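Local coordinates for protein Two-component system sensor histidine kinase (Bacteroides thetaiotaomicron, PDB 3OTT) that probably senses saccharides through its extracellular beta-propeller and beta-sandwich region and relays the signal as a histidine kinase fused to a DNA-binding transcription regulator, at residues Glu227-Asn232 with Thr261-Ile266; Asp244-Ala247 with Gly252-Val255. All coordinates share one frame; numbering follows the deposited sequence. Where two conformers were deposited one is given.

Contact 1: Glu227-Asn232 with Thr261-Ile266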
loop_
_atom_site.group_PDB
_atom_site.type_symbol
_atom_site.label_atom_id
_atom_site.label_comp_id
_atom_site.label_asym_id
_atom_site.label_seq_id
_atom_site.Cartn_x
_atom_site.Cartn_y
_atom_site.Cartn_z
ATOM N N GLU B 227 -22.622 16.697 22.042
ATOM C CA GLU B 227 -23.076 18.079 22.108
ATOM C C GLU B 227 -24.619 18.087 22.077
ATOM O O GLU B 227 -25.236 17.189 21.516
ATOM C CB GLU B 227 -22.556 18.906 20.925
ATOM C CG GLU B 227 -21.060 18.876 20.699
ATOM C CD GLU B 227 -20.264 19.523 21.851
ATOM O OE1 GLU B 227 -20.825 20.366 22.603
ATOM O OE2 GLU B 227 -19.068 19.173 22.006
ATOM N N ALA B 228 -25.223 19.090 22.713
ATOM C CA ALA B 228 -26.663 19.274 22.745
ATOM C C ALA B 228 -26.874 20.742 22.389
ATOM O O ALA B 228 -26.372 21.634 23.061
ATOM C CB ALA B 228 -27.238 18.910 24.154
ATOM N N PHE B 229 -27.512 20.982 21.250
ATOM C CA PHE B 229 -27.636 22.316 20.698
ATOM C C PHE B 229 -29.106 22.448 20.373
ATOM O O PHE B 229 -29.497 22.233 19.215
ATOM C CB PHE B 229 -26.925 22.372 19.349
ATOM C CG PHE B 229 -25.411 22.281 19.402
ATOM C CD1 PHE B 229 -24.674 22.747 20.494
ATOM C CD2 PHE B 229 -24.715 21.823 18.297
ATOM C CE1 PHE B 229 -23.257 22.700 20.507
ATOM C CE2 PHE B 229 -23.299 21.773 18.298
ATOM C CZ PHE B 229 -22.575 22.217 19.423
ATOM N N HIS B 230 -29.923 22.752 21.355
ATOM C CA HIS B 230 -31.374 22.927 21.164
ATOM C C HIS B 230 -31.728 23.912 20.046
ATOM O O HIS B 230 -31.013 24.932 19.869
ATOM C CB HIS B 230 -31.932 23.478 22.456
ATOM C CG HIS B 230 -33.405 23.644 22.452
ATOM N ND1 HIS B 230 -34.014 24.799 22.895
ATOM C CD2 HIS B 230 -34.399 22.808 22.060
ATOM C CE1 HIS B 230 -35.324 24.659 22.791
ATOM N NE2 HIS B 230 -35.582 23.462 22.285
ATOM N N ASN B 231 -32.813 23.646 19.307
ATOM C CA ASN B 231 -33.208 24.491 18.131
ATOM C C ASN B 231 -32.094 24.659 17.052
ATOM O O ASN B 231 -32.168 25.561 16.191
ATOM C CB ASN B 231 -33.723 25.889 18.539
ATOM C CG ASN B 231 -35.066 25.848 19.312
ATOM O OD1 ASN B 231 -35.886 24.919 19.151
ATOM N ND2 ASN B 231 -35.283 26.855 20.156
ATOM N N ASN B 232 -31.071 23.812 17.092
ATOM C CA ASN B 232 -30.081 23.801 16.004
ATOM C C ASN B 232 -30.071 22.376 15.455
ATOM O O ASN B 232 -30.449 21.455 16.151
ATOM C CB ASN B 232 -28.713 24.243 16.526
ATOM C CG ASN B 232 -27.809 24.905 15.434
ATOM O OD1 ASN B 232 -28.129 24.918 14.208
ATOM N ND2 ASN B 232 -26.659 25.449 15.887
ATOM N N THR B 261 -11.619 21.038 25.410
ATOM C CA THR B 261 -11.331 22.193 24.615
ATOM C C THR B 261 -12.613 22.868 24.160
ATOM O O THR B 261 -13.436 22.261 23.533
ATOM C CB THR B 261 -10.485 21.826 23.347
ATOM O OG1 THR B 261 -9.311 21.135 23.748
ATOM C CG2 THR B 261 -10.078 23.095 22.512
ATOM N N PRO B 262 -12.734 24.164 24.427
ATOM C CA PRO B 262 -13.889 24.915 23.969
ATOM C C PRO B 262 -14.141 24.674 22.474
ATOM O O PRO B 262 -13.225 24.758 21.700
ATOM C CB PRO B 262 -13.458 26.356 24.161
ATOM C CG PRO B 262 -12.426 26.275 25.330
ATOM C CD PRO B 262 -11.728 24.988 25.128
ATOM N N LEU B 263 -15.371 24.418 22.081
ATOM C CA LEU B 263 -15.734 24.418 20.666
ATOM C C LEU B 263 -15.415 25.785 20.104
ATOM O O LEU B 263 -15.561 26.781 20.807
ATOM C CB LEU B 263 -17.241 24.268 20.517
ATOM C CG LEU B 263 -17.873 22.934 20.909
ATOM C CD1 LEU B 263 -19.340 23.129 20.859
ATOM C CD2 LEU B 263 -17.376 21.787 19.945
ATOM N N GLN B 264 -14.963 25.851 18.851
ATOM C CA GLN B 264 -14.944 27.128 18.166
ATOM C C GLN B 264 -16.262 27.228 17.426
ATOM O O GLN B 264 -16.715 26.254 16.817
ATOM C CB GLN B 264 -13.825 27.231 17.137
ATOM C CG GLN B 264 -12.653 26.317 17.274
ATOM C CD GLN B 264 -11.622 26.701 16.229
ATOM O OE1 GLN B 264 -11.705 27.821 15.674
ATOM N NE2 GLN B 264 -10.662 25.812 15.944
ATOM N N HIS B 265 -16.893 28.376 17.465
ATOM C CA HIS B 265 -18.133 28.545 16.741
ATOM C C HIS B 265 -17.985 29.735 15.772
ATOM O O HIS B 265 -17.733 30.885 16.190
ATOM C CB HIS B 265 -19.239 28.799 17.731
ATOM C CG HIS B 265 -20.568 29.085 17.117
ATOM N ND1 HIS B 265 -21.443 29.991 17.663
ATOM C CD2 HIS B 265 -21.199 28.559 16.044
ATOM C CE1 HIS B 265 -22.553 30.024 16.946
ATOM N NE2 HIS B 265 -22.439 29.150 15.968
ATOM N N ILE B 266 -18.190 29.431 14.492
ATOM C CA ILE B 266 -17.964 30.371 13.423
ATOM C C ILE B 266 -19.245 30.767 12.695
ATOM O O ILE B 266 -19.929 29.883 12.203
ATOM C CB ILE B 266 -16.876 29.843 12.473
ATOM C CG1 ILE B 266 -15.599 29.660 13.305
ATOM C CG2 ILE B 266 -16.674 30.829 11.352
ATOM C CD1 ILE B 266 -15.230 28.311 13.432
#
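Leu263 reaches across to Glu227 and Phe229 with its two methyl groups, and the three side chains make up nearly all of this small contact, which buries 116 Å² in total. Leu263 approaches both partners from the opposite direction. Its CD1 is shared: it lies 3.7 Å from CZ of Phe229 and 3.6 Å from OE1 of Glu227. Against the phenyl group the methyl sits at the ring edge, in the plane, so the approach is end-on and not a CH-pi contact over a face. Across the two segments the other methyl meets the carboxylate, Leu263 CD2 lying 3.7 Å from Glu227 OE2; the two oxygens thus each meet a different branch of the leucine. In Glu227 the first torsion, with CG anti to the carbonyl carbon (chi1 -53°), sends the chain toward Leu263, and the bend at chi2 (-65°) turns the carboxylate clear of the Phe229 ring edge. The same residue also packs within its own segment, its CB lying 3.6 Å above one face of the Phe229 ring, offset toward the rim. Tyr254 stacks with Phe229 and touches Leu263, so the aromatic ring is held by more than the leucine. Beyond it, a type II turn from Phe229 to Asn232, closed by Asn232 N to Phe229 O at 3.1 Å, leads the chain out of strand 222-229 into the next propeller blade. An alanine in place of Glu227 would probably leave both methyls, CD1 and CD2 of Leu263, without their carboxylate neighbour and open a gap beside the leucine. The backbones stay well apart, with the CA atoms of Glu227 and Leu263 9.8 Å from each other. Contact between adjacent blades here therefore rests on van der Waals packing, with the carboxylate oxygens meeting methyl groups and no hydrogen bond or salt bridge joining the segments.

Contact 2: Asp244-Ala247 with Gly252-Val255; sequences DLLA and GLYV
Leu246 has CG anti to its carbonyl carbon (chi1 -81°), whereas Val255 sets CG1 anti to the backbone N; together these torsions place Leu246 CD1 4.0 Å from Val255 CG1. The two side chains lie side by side and point the same way, as partners of an antiparallel bridge do; this one is a non-hydrogen-bonded pair. Leu253 comes in obliquely, its CD1 3.9 Å from Leu246 CB, and Ile284 of strand 281-286 touches both leucines from the neighbouring blade. Ala247 and Tyr254 form the adjoining hydrogen-bonded pair on the other face of the sheet. Ala247 N donates to Tyr254 O at 2.8 Å, nearly straight at hydrogen (167°) but tilted somewhat from the carbonyl plane; Tyr254 N returns an equally straight bond to Ala247 O at 3.0 Å, in the carbonyl plane. A CA-H...O contact adds to the bonding at Ala247 O, with Leu253 CA 3.5 Å away. The Tyr254 ring leads away from Ala247 and stacks with His265. At the open end of the hairpin Asp244 CB touches Val255 CG1, while Asp244 OD1 is hydrogen-bonded to His257 ND1. The N-to-C directions of strands 245-247 and 252-255 differ by 158°, consistent with the twisted central hairpin of a four-stranded propeller blade. Reciprocal amide bonds fix the register, while Leu246 and Leu253 pack on the next blade, with Val255 beside them on the same apolar face.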
loop_
_atom_site.group_PDB
_atom_site.type_symbol
_atom_site.label_atom_id
_atom_site.label_comp_id
_atom_site.label_asym_id
_atom_site.label_seq_id
_atom_site.Cartn_x
_atom_site.Cartn_y
_atom_site.Cartn_z
ATOM N N ASP B 244 -9.656 17.471 13.497
ATOM C CA ASP B 244 -10.814 18.044 14.127
ATOM C C ASP B 244 -12.100 17.795 13.379
ATOM O O ASP B 244 -12.131 17.796 12.137
ATOM C CB ASP B 244 -10.605 19.513 14.321
ATOM C CG ASP B 244 -9.518 19.779 15.345
ATOM O OD1 ASP B 244 -9.211 18.871 16.175
ATOM O OD2 ASP B 244 -8.997 20.906 15.347
ATOM N N LEU B 245 -13.167 17.635 14.166
ATOM C CA LEU B 245 -14.460 17.403 13.628
ATOM C C LEU B 245 -15.162 18.712 13.366
ATOM O O LEU B 245 -15.246 19.567 14.241
ATOM C CB LEU B 245 -15.209 16.544 14.614
ATOM C CG LEU B 245 -16.566 15.946 14.354
ATOM C CD1 LEU B 245 -17.600 16.953 14.726
ATOM C CD2 LEU B 245 -16.760 15.285 12.969
ATOM N N LEU B 246 -15.679 18.871 12.155
ATOM C CA LEU B 246 -16.371 20.113 11.776
ATOM C C LEU B 246 -17.793 19.792 11.598
ATOM O O LEU B 246 -18.128 18.825 10.915
ATOM C CB LEU B 246 -15.849 20.670 10.470
ATOM C CG LEU B 246 -14.561 21.495 10.361
ATOM C CD1 LEU B 246 -13.450 21.226 11.326
ATOM C CD2 LEU B 246 -14.028 21.460 8.886
ATOM N N ALA B 247 -18.648 20.591 12.207
ATOM C CA ALA B 247 -20.078 20.315 12.165
ATOM C C ALA B 247 -20.794 21.501 11.545
ATOM O O ALA B 247 -20.656 22.628 12.039
ATOM C CB ALA B 247 -20.620 20.024 13.587
ATOM N N GLY B 252 -24.286 28.195 11.689
ATOM C CA GLY B 252 -22.856 28.304 11.474
ATOM C C GLY B 252 -22.129 27.001 11.703
ATOM O O GLY B 252 -22.719 25.937 11.768
ATOM N N LEU B 253 -20.824 27.132 11.843
ATOM C CA LEU B 253 -19.860 26.056 11.937
ATOM C C LEU B 253 -19.315 25.867 13.354
ATOM O O LEU B 253 -18.956 26.829 14.014
ATOM C CB LEU B 253 -18.661 26.374 10.983
ATOM C CG LEU B 253 -17.484 25.387 10.920
ATOM C CD1 LEU B 253 -17.844 23.994 10.399
ATOM C CD2 LEU B 253 -16.409 26.019 10.093
ATOM N N TYR B 254 -19.268 24.614 13.804
ATOM C CA TYR B 254 -18.705 24.276 15.091
ATOM C C TYR B 254 -17.553 23.355 14.803
ATOM O O TYR B 254 -17.604 22.547 13.859
ATOM C CB TYR B 254 -19.685 23.559 15.983
ATOM C CG TYR B 254 -20.746 24.470 16.548
ATOM C CD1 TYR B 254 -21.849 24.799 15.792
ATOM C CD2 TYR B 254 -20.642 25.008 17.857
ATOM C CE1 TYR B 254 -22.856 25.578 16.306
ATOM C CE2 TYR B 254 -21.648 25.836 18.384
ATOM C CZ TYR B 254 -22.761 26.102 17.589
ATOM O OH TYR B 254 -23.774 26.955 17.971
ATOM N N VAL B 255 -16.495 23.545 15.579
ATOM C CA VAL B 255 -15.276 22.796 15.390
ATOM C C VAL B 255 -14.964 22.128 16.745
ATOM O O VAL B 255 -14.760 22.809 17.744
ATOM C CB VAL B 255 -14.080 23.748 14.930
ATOM C CG1 VAL B 255 -12.782 23.039 14.843
ATOM C CG2 VAL B 255 -14.333 24.421 13.640
#

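How the contacts relate
From the N terminus, the chain leaves strand 222-229 at the edge of one propeller blade and turns into strand 232-239, the first strand of the next. Strands 245-249 and 252-256 then form the hairpin whose short loop is closed by contact 2. The last strand, 264-266, follows, and contact 1 closes the longer loop from 227-232 to 261-266, with contact 2 nested inside it. Their centres are 8 Å apart. Probable backbone hydrogen bonds from Ile266 N to Leu253 O, 2.8 Å, and Val255 N to Gln264 O, 3.0 Å, join strand 264-266, one side of contact 1, to strand 252-256 in the same sheet. Contact 2 thus binds strands within a blade, and contact 1 links that blade to its predecessor.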